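Local structure of Thiol:disulfide interchange protein DsbA (Neisseria meningitidis serogroup B, 2ZNM) at residues G171-T174 with I175-V179; G109-A112 with L113-G117; Q18-S21 with G22-E25. The protein probably acts as a periplasmic disulfide oxidoreductase of the DsbA type, built on a thioredoxin fold. All coordinates share one frame; numbering follows the deposited sequence.

Along the chain the order is contact 3, contact 2, contact 1. Contact 3 is the turn that leads into strand 24-30 of the mixed sheet, and contact 1 lies on helix 167-185, which packs on that sheet; their centres are about 16 Å apart and they touch where Ile24 CD1 meets Val179 O at 3.5 Å. Contact 2 ends helix 105-113, within the run of helices between strands 55-61 and 153-156, about 38 Å from contact 1 and 34 Å from contact 3, centre to centre. Two contacts therefore belong to the thioredoxin-like sheet and its covering helix, and the third to the helical insertion that distinguishes DsbA proteins from thioredoxin.

Contact 1: G171-T174 with I175-V179; sequences GVHT and IKELV
One face of the His173 imidazole is covered by the side chain of Glu177, one turn further along helix 167-185, the last helix of the thioredoxin fold. The CG methylene of Glu177 makes a CH-pi contact with the ring at 4.3 Å from its centroid, displaced toward the rim. Further out, the carboxylate passes obliquely over the NE2 side, its plane turned 34° from that of the ring. Glu177 OE1 comes within 3.3 Å of His173 NE2, but the angle is too poor for a hydrogen bond, so the pair is held by the CH-pi contact and perhaps some electrostatic attraction. His173 CG, anti to the backbone N (chi1 173°), holds the ring out from the helix, and Glu177 reaches back one turn to it.

The backbone beneath is regular alpha-helix. Each carbonyl from Gly171 to Thr174 accepts the N-H four residues on, Ile175 N lying 2.9 Å from Gly171 O and Leu178 N 3.0 Å from Thr174 O. Thr174 turns its hydroxyl back to the carbonyl of Gly170, which accounts for the polar branch of this buried residue.

The helix is amphipathic. Ile175, Leu178 and Val179 turn to the sheet and meet Val26, Val154, Val156 and Val162, while His173 and Lys176 are exposed. Gly171 has no side chain, and Ile175 lays its CD1 3.3 Å from Gly171 O. Beside it, Thr174 and Leu178 point the same way, and the methyl Thr174 CG2 rests 4.0 Å from Leu178 CD2.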
loop_
_atom_site.group_PDB
_atom_site.type_symbol
_atom_site.label_atom_id
_atom_site.label_comp_id
_atom_site.label_asym_id
_atom_site.label_seq_id
_atom_site.Cartn_x
_atom_site.Cartn_y
_atom_site.Cartn_z
ATOM N N GLY A 171 11.934 12.222 -3.158
ATOM C CA GLY A 171 11.426 10.856 -3.210
ATOM C C GLY A 171 10.958 10.410 -4.587
ATOM O O GLY A 171 11.345 9.329 -5.034
ATOM N N VAL A 172 10.141 11.228 -5.265
ATOM C CA VAL A 172 9.642 10.873 -6.609
ATOM C C VAL A 172 10.790 10.764 -7.615
ATOM O O VAL A 172 10.792 9.886 -8.481
ATOM C CB VAL A 172 8.487 11.808 -7.152
ATOM C CG1 VAL A 172 7.411 12.054 -6.090
ATOM C CG2 VAL A 172 9.015 13.119 -7.708
ATOM N N HIS A 173 11.769 11.653 -7.465
ATOM C CA HIS A 173 12.962 11.666 -8.287
ATOM C C HIS A 173 13.802 10.400 -8.082
ATOM O O HIS A 173 14.305 9.821 -9.048
ATOM C CB HIS A 173 13.786 12.917 -7.981
ATOM C CG HIS A 173 15.121 12.935 -8.651
ATOM N ND1 HIS A 173 15.269 13.097 -10.011
ATOM C CD2 HIS A 173 16.371 12.796 -8.149
ATOM C CE1 HIS A 173 16.553 13.062 -10.320
ATOM N NE2 HIS A 173 17.243 12.884 -9.207
ATOM N N THR A 174 13.945 9.982 -6.824
ATOM C CA THR A 174 14.674 8.760 -6.478
ATOM C C THR A 174 13.961 7.530 -7.028
ATOM O O THR A 174 14.593 6.659 -7.624
ATOM C CB THR A 174 14.906 8.647 -4.949
ATOM O OG1 THR A 174 15.842 9.653 -4.540
ATOM C CG2 THR A 174 15.462 7.278 -4.564
ATOM N N ILE A 175 12.640 7.481 -6.852
ATOM C CA ILE A 175 11.819 6.403 -7.398
ATOM C C ILE A 175 11.961 6.329 -8.921
ATOM O O ILE A 175 12.174 5.244 -9.463
ATOM C CB ILE A 175 10.332 6.526 -6.958
ATOM C CG1 ILE A 175 10.209 6.341 -5.444
ATOM C CG2 ILE A 175 9.461 5.494 -7.656
ATOM C CD1 ILE A 175 8.977 7.007 -4.803
ATOM N N LYS A 176 11.876 7.475 -9.601
ATOM C CA LYS A 176 11.981 7.509 -11.064
ATOM C C LYS A 176 13.336 7.027 -11.595
ATOM O O LYS A 176 13.386 6.281 -12.576
ATOM C CB LYS A 176 11.598 8.874 -11.635
ATOM C CG LYS A 176 10.089 9.004 -11.871
ATOM C CD LYS A 176 9.701 10.384 -12.364
ATOM C CE LYS A 176 10.184 10.624 -13.798
ATOM N NZ LYS A 176 9.836 11.996 -14.294
ATOM N N GLU A 177 14.413 7.440 -10.922
ATOM C CA GLU A 177 15.774 6.990 -11.232
ATOM C C GLU A 177 15.964 5.491 -10.984
ATOM O O GLU A 177 16.685 4.827 -11.721
ATOM C CB GLU A 177 16.806 7.787 -10.426
ATOM C CG GLU A 177 17.151 9.166 -11.003
ATOM C CD GLU A 177 18.359 9.820 -10.323
ATOM O OE1 GLU A 177 18.452 9.780 -9.070
ATOM O OE2 GLU A 177 19.216 10.386 -11.042
ATOM N N LEU A 178 15.309 4.975 -9.947
ATOM C CA LEU A 178 15.344 3.552 -9.604
ATOM C C LEU A 178 14.618 2.680 -10.617
ATOM O O LEU A 178 15.038 1.557 -10.885
ATOM C CB LEU A 178 14.767 3.321 -8.203
ATOM C CG LEU A 178 15.650 2.921 -7.008
ATOM C CD1 LEU A 178 17.117 3.308 -7.142
ATOM C CD2 LEU A 178 15.066 3.467 -5.699
ATOM N N VAL A 179 13.518 3.191 -11.160
ATOM C CA VAL A 179 12.796 2.511 -12.236
ATOM C C VAL A 179 13.673 2.445 -13.493
ATOM O O VAL A 179 13.682 1.428 -14.192
ATOM C CB VAL A 179 11.435 3.199 -12.532
ATOM C CG1 VAL A 179 10.796 2.645 -13.791
ATOM C CG2 VAL A 179 10.486 3.035 -11.343
#

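Contact 2: G109-A112 with L113-G117; sequences GKWA and LSQKG
Trp111 and Gln115 meet where helix 105-113 of the DsbA helical domain runs out into a loop. Gln115 brings NE2 over one face of the indole, toward the rim at NE1, only 3.1 Å from Trp111 NE1. Both nitrogens are donors and do not bond to each other; the amide plane is inclined 43° to the ring. Gln115 NE2 has instead a weak hydrogen bond to the carbonyl of its own partner, Trp111 O, at 3.4 Å. A bend at chi2 (71°) folds the Gln115 chain back over the ring to make this possible.

Trp111 O is the hub of the helix end. Ser114 OG donates to it at 2.8 Å, the shortest hydrogen bond joining 109-112 to 113-117, and Ser114 N adds a weak one. The hydroxyl gets there because OG sits between the backbone N and the carbonyl carbon (chi1 67°), folded against the preceding turn.

Around this shell the helical pattern gives way. Leu113 N still bonds to Gly109 O at 3.2 Å, and the next bond of the series, Ser114 N to Lys110 O, is already weak. Gln115 N then turns to Ala112 O, three residues back.

Further out, the indole packs on Ala90, Val91 and Ala94 of helix 84-97 and on Ile100 and Leu102, while Ala112 and Leu113 touch Met124 of helix 120-127. Two helices thus flank the terminus. Leu113 itself bends back along its own helix, bringing CD2 to 3.3 Å from Gly109 O.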
loop_
_atom_site.group_PDB
_atom_site.type_symbol
_atom_site.label_atom_id
_atom_site.label_comp_id
_atom_site.label_asym_id
_atom_site.label_seq_id
_atom_site.Cartn_x
_atom_site.Cartn_y
_atom_site.Cartn_z
ATOM N N GLY A 109 -18.197 -4.402 9.155
ATOM C CA GLY A 109 -19.450 -4.688 8.451
ATOM C C GLY A 109 -20.568 -3.698 8.730
ATOM O O GLY A 109 -21.181 -3.166 7.805
ATOM N N LYS A 110 -20.833 -3.439 10.008
ATOM C CA LYS A 110 -21.841 -2.451 10.389
ATOM C C LYS A 110 -21.476 -1.064 9.858
ATOM O O LYS A 110 -22.347 -0.337 9.373
ATOM C CB LYS A 110 -22.064 -2.418 11.906
ATOM C CG LYS A 110 -22.738 -3.677 12.458
ATOM C CD LYS A 110 -23.630 -3.365 13.659
ATOM C CE LYS A 110 -24.572 -4.532 13.963
ATOM N NZ LYS A 110 -25.735 -4.106 14.802
ATOM N N TRP A 111 -20.196 -0.708 9.937
ATOM C CA TRP A 111 -19.713 0.562 9.387
ATOM C C TRP A 111 -19.932 0.671 7.867
ATOM O O TRP A 111 -20.459 1.679 7.387
ATOM C CB TRP A 111 -18.231 0.775 9.723
ATOM C CG TRP A 111 -17.599 1.918 8.972
ATOM C CD1 TRP A 111 -17.659 3.244 9.294
ATOM C CD2 TRP A 111 -16.815 1.834 7.768
ATOM N NE1 TRP A 111 -16.962 3.990 8.367
ATOM C CE2 TRP A 111 -16.435 3.149 7.424
ATOM C CE3 TRP A 111 -16.395 0.772 6.948
ATOM C CZ2 TRP A 111 -15.655 3.429 6.307
ATOM C CZ3 TRP A 111 -15.631 1.054 5.844
ATOM C CH2 TRP A 111 -15.266 2.375 5.531
ATOM N N ALA A 112 -19.529 -0.366 7.130
ATOM C CA ALA A 112 -19.606 -0.377 5.670
ATOM C C ALA A 112 -21.023 -0.175 5.153
ATOM O O ALA A 112 -21.241 0.591 4.218
ATOM C CB ALA A 112 -19.023 -1.667 5.116
ATOM N N LEU A 113 -21.977 -0.860 5.777
ATOM C CA LEU A 113 -23.379 -0.819 5.358
ATOM C C LEU A 113 -24.059 0.548 5.587
ATOM O O LEU A 113 -24.953 0.928 4.836
ATOM C CB LEU A 113 -24.169 -1.957 6.023
ATOM C CG LEU A 113 -24.242 -3.368 5.401
ATOM C CD1 LEU A 113 -25.093 -3.366 4.135
ATOM C CD2 LEU A 113 -22.889 -3.996 5.125
ATOM N N SER A 114 -23.613 1.281 6.608
ATOM C CA SER A 114 -24.126 2.621 6.916
ATOM C C SER A 114 -23.526 3.753 6.054
ATOM O O SER A 114 -23.971 4.900 6.139
ATOM C CB SER A 114 -23.907 2.936 8.402
ATOM O OG SER A 114 -22.523 3.053 8.703
ATOM N N GLN A 115 -22.531 3.442 5.227
ATOM C CA GLN A 115 -21.843 4.476 4.440
ATOM C C GLN A 115 -22.637 4.958 3.191
ATOM O O GLN A 115 -23.114 4.138 2.393
ATOM C CB GLN A 115 -20.427 3.999 4.083
ATOM C CG GLN A 115 -19.352 5.088 4.144
ATOM C CD GLN A 115 -18.991 5.569 5.554
ATOM O OE1 GLN A 115 -18.353 6.616 5.712
ATOM N NE2 GLN A 115 -19.389 4.814 6.573
ATOM N N LYS A 116 -22.782 6.281 3.041
ATOM C CA LYS A 116 -23.585 6.882 1.952
ATOM C C LYS A 116 -22.881 6.935 0.591
ATOM O O LYS A 116 -23.541 6.966 -0.457
ATOM C CB LYS A 116 -23.999 8.320 2.296
ATOM C CG LYS A 116 -24.910 8.504 3.498
ATOM C CD LYS A 116 -24.798 9.943 3.988
ATOM C CE LYS A 116 -25.604 10.180 5.250
ATOM N NZ LYS A 116 -25.480 11.593 5.726
ATOM N N GLY A 117 -21.550 6.967 0.613
ATOM C CA GLY A 117 -20.762 7.295 -0.573
ATOM C C GLY A 117 -20.250 6.160 -1.444
ATOM O O GLY A 117 -19.526 6.408 -2.410
#

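Contact 3: Q18-S21 with G22-E25; sequences QEQS and GKIE
From its CB, Gln18 reaches across the turn as an extended chain and runs antiparallel alongside the Glu25 side chain. Gln18 CB lies 3.9 Å from Glu25 OE1, CG packs on the CB of Glu25, and Gln18 CD lies 3.5 Å from that same Glu25 CB. At the tip, the amide bridges the backbone of Lys23 and Glu25, where the loop runs into strand 24-30. Its oxygen, OE1, accepts the N-H of Glu25 at 3.0 Å, a nearly straight bond whose donor stands well above the plane of the amide carbonyl. Its nitrogen, NE2, donates to Lys23 O at 2.8 Å, with the acceptor close to the amide plane, and reaches a second carbonyl, Gln20 O, by a weak bond. The two good bonds fix the amide's rotation and tie the limbs together; the weak one stays within the first limb.

Glu25 returns the grip. Its CG stands anti to the backbone N (chi1 -177°), which sends the carboxylate back along Gln18, and OE1 receives the N-H of Glu19 at 2.9 Å, on the syn side and almost straight (178°). Between the limbs the chain reverses at Ser21-Gly22, where Gly22 has a positive phi and Lys23 N makes a weak bond to Ser21 O.

Glu19 OE1 and Glu25 OE1 are 4.6 Å apart, a like-charge approach probably eased by Arg58, which forms a salt bridge with Glu25 OE2. The loop lies against Tyr56 of strand 55-61, whose hydroxyl bonds to Gln20 N. Beyond it strand 24-30 begins between strands 55-61 and 153-156, with Ile24 turned to Val179 and Val182 of helix 167-185.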
loop_
_atom_site.group_PDB
_atom_site.type_symbol
_atom_site.label_atom_id
_atom_site.label_comp_id
_atom_site.label_asym_id
_atom_site.label_seq_id
_atom_site.Cartn_x
_atom_site.Cartn_y
_atom_site.Cartn_z
ATOM N N GLN A 18 7.396 -9.714 -7.654
ATOM C CA GLN A 18 6.460 -8.765 -8.254
ATOM C C GLN A 18 5.093 -9.397 -8.518
ATOM O O GLN A 18 4.982 -10.604 -8.731
ATOM C CB GLN A 18 7.031 -8.157 -9.549
ATOM C CG GLN A 18 8.209 -7.205 -9.329
ATOM C CD GLN A 18 8.545 -6.358 -10.549
ATOM O OE1 GLN A 18 9.246 -5.356 -10.441
ATOM N NE2 GLN A 18 8.048 -6.756 -11.710
ATOM N N GLU A 19 4.063 -8.556 -8.482
ATOM C CA GLU A 19 2.703 -8.924 -8.857
ATOM C C GLU A 19 2.666 -9.352 -10.332
ATOM O O GLU A 19 2.046 -10.358 -10.684
ATOM C CB GLU A 19 1.817 -7.704 -8.679
ATOM C CG GLU A 19 0.587 -7.882 -7.829
ATOM C CD GLU A 19 -0.001 -6.531 -7.416
ATOM O OE1 GLU A 19 0.092 -5.560 -8.208
ATOM O OE2 GLU A 19 -0.550 -6.438 -6.296
ATOM N N GLN A 20 3.338 -8.568 -11.179
ATOM C CA GLN A 20 3.397 -8.789 -12.622
ATOM C C GLN A 20 4.848 -8.789 -13.080
ATOM O O GLN A 20 5.606 -7.887 -12.719
ATOM C CB GLN A 20 2.694 -7.649 -13.366
ATOM C CG GLN A 20 1.283 -7.303 -12.927
ATOM C CD GLN A 20 0.673 -6.219 -13.798
ATOM O OE1 GLN A 20 0.423 -5.095 -13.345
ATOM N NE2 GLN A 20 0.451 -6.544 -15.069
ATOM N N SER A 21 5.228 -9.780 -13.890
ATOM C CA SER A 21 6.548 -9.787 -14.526
ATOM C C SER A 21 6.564 -8.943 -15.798
ATOM O O SER A 21 5.508 -8.617 -16.351
ATOM C CB SER A 21 7.005 -11.209 -14.827
ATOM O OG SER A 21 7.461 -11.837 -13.645
ATOM N N GLY A 22 7.760 -8.574 -16.247
ATOM C CA GLY A 22 7.908 -7.767 -17.462
ATOM C C GLY A 22 7.846 -6.267 -17.216
ATOM O O GLY A 22 8.656 -5.520 -17.770
ATOM N N LYS A 23 6.872 -5.836 -16.410
ATOM C CA LYS A 23 6.772 -4.448 -15.934
ATOM C C LYS A 23 7.592 -4.234 -14.662
ATOM O O LYS A 23 8.032 -5.189 -14.025
ATOM C CB LYS A 23 5.312 -4.056 -15.672
ATOM C CG LYS A 23 4.446 -3.984 -16.918
ATOM C CD LYS A 23 2.975 -4.133 -16.571
ATOM C CE LYS A 23 2.242 -4.970 -17.620
ATOM N NZ LYS A 23 0.763 -4.844 -17.442
ATOM N N ILE A 24 7.789 -2.969 -14.308
ATOM C CA ILE A 24 8.578 -2.581 -13.147
ATOM C C ILE A 24 7.627 -2.159 -12.040
ATOM O O ILE A 24 6.896 -1.165 -12.164
ATOM C CB ILE A 24 9.591 -1.446 -13.490
ATOM C CG1 ILE A 24 10.469 -1.852 -14.679
ATOM C CG2 ILE A 24 10.469 -1.111 -12.296
ATOM C CD1 ILE A 24 11.132 -0.693 -15.390
ATOM N N GLU A 25 7.630 -2.932 -10.958
ATOM C CA GLU A 25 6.777 -2.646 -9.814
ATOM C C GLU A 25 7.304 -1.488 -8.992
ATOM O O GLU A 25 8.507 -1.344 -8.777
ATOM C CB GLU A 25 6.649 -3.880 -8.932
ATOM C CG GLU A 25 5.711 -3.745 -7.727
ATOM C CD GLU A 25 5.459 -5.104 -7.079
ATOM O OE1 GLU A 25 4.594 -5.854 -7.593
ATOM O OE2 GLU A 25 6.144 -5.429 -6.079
#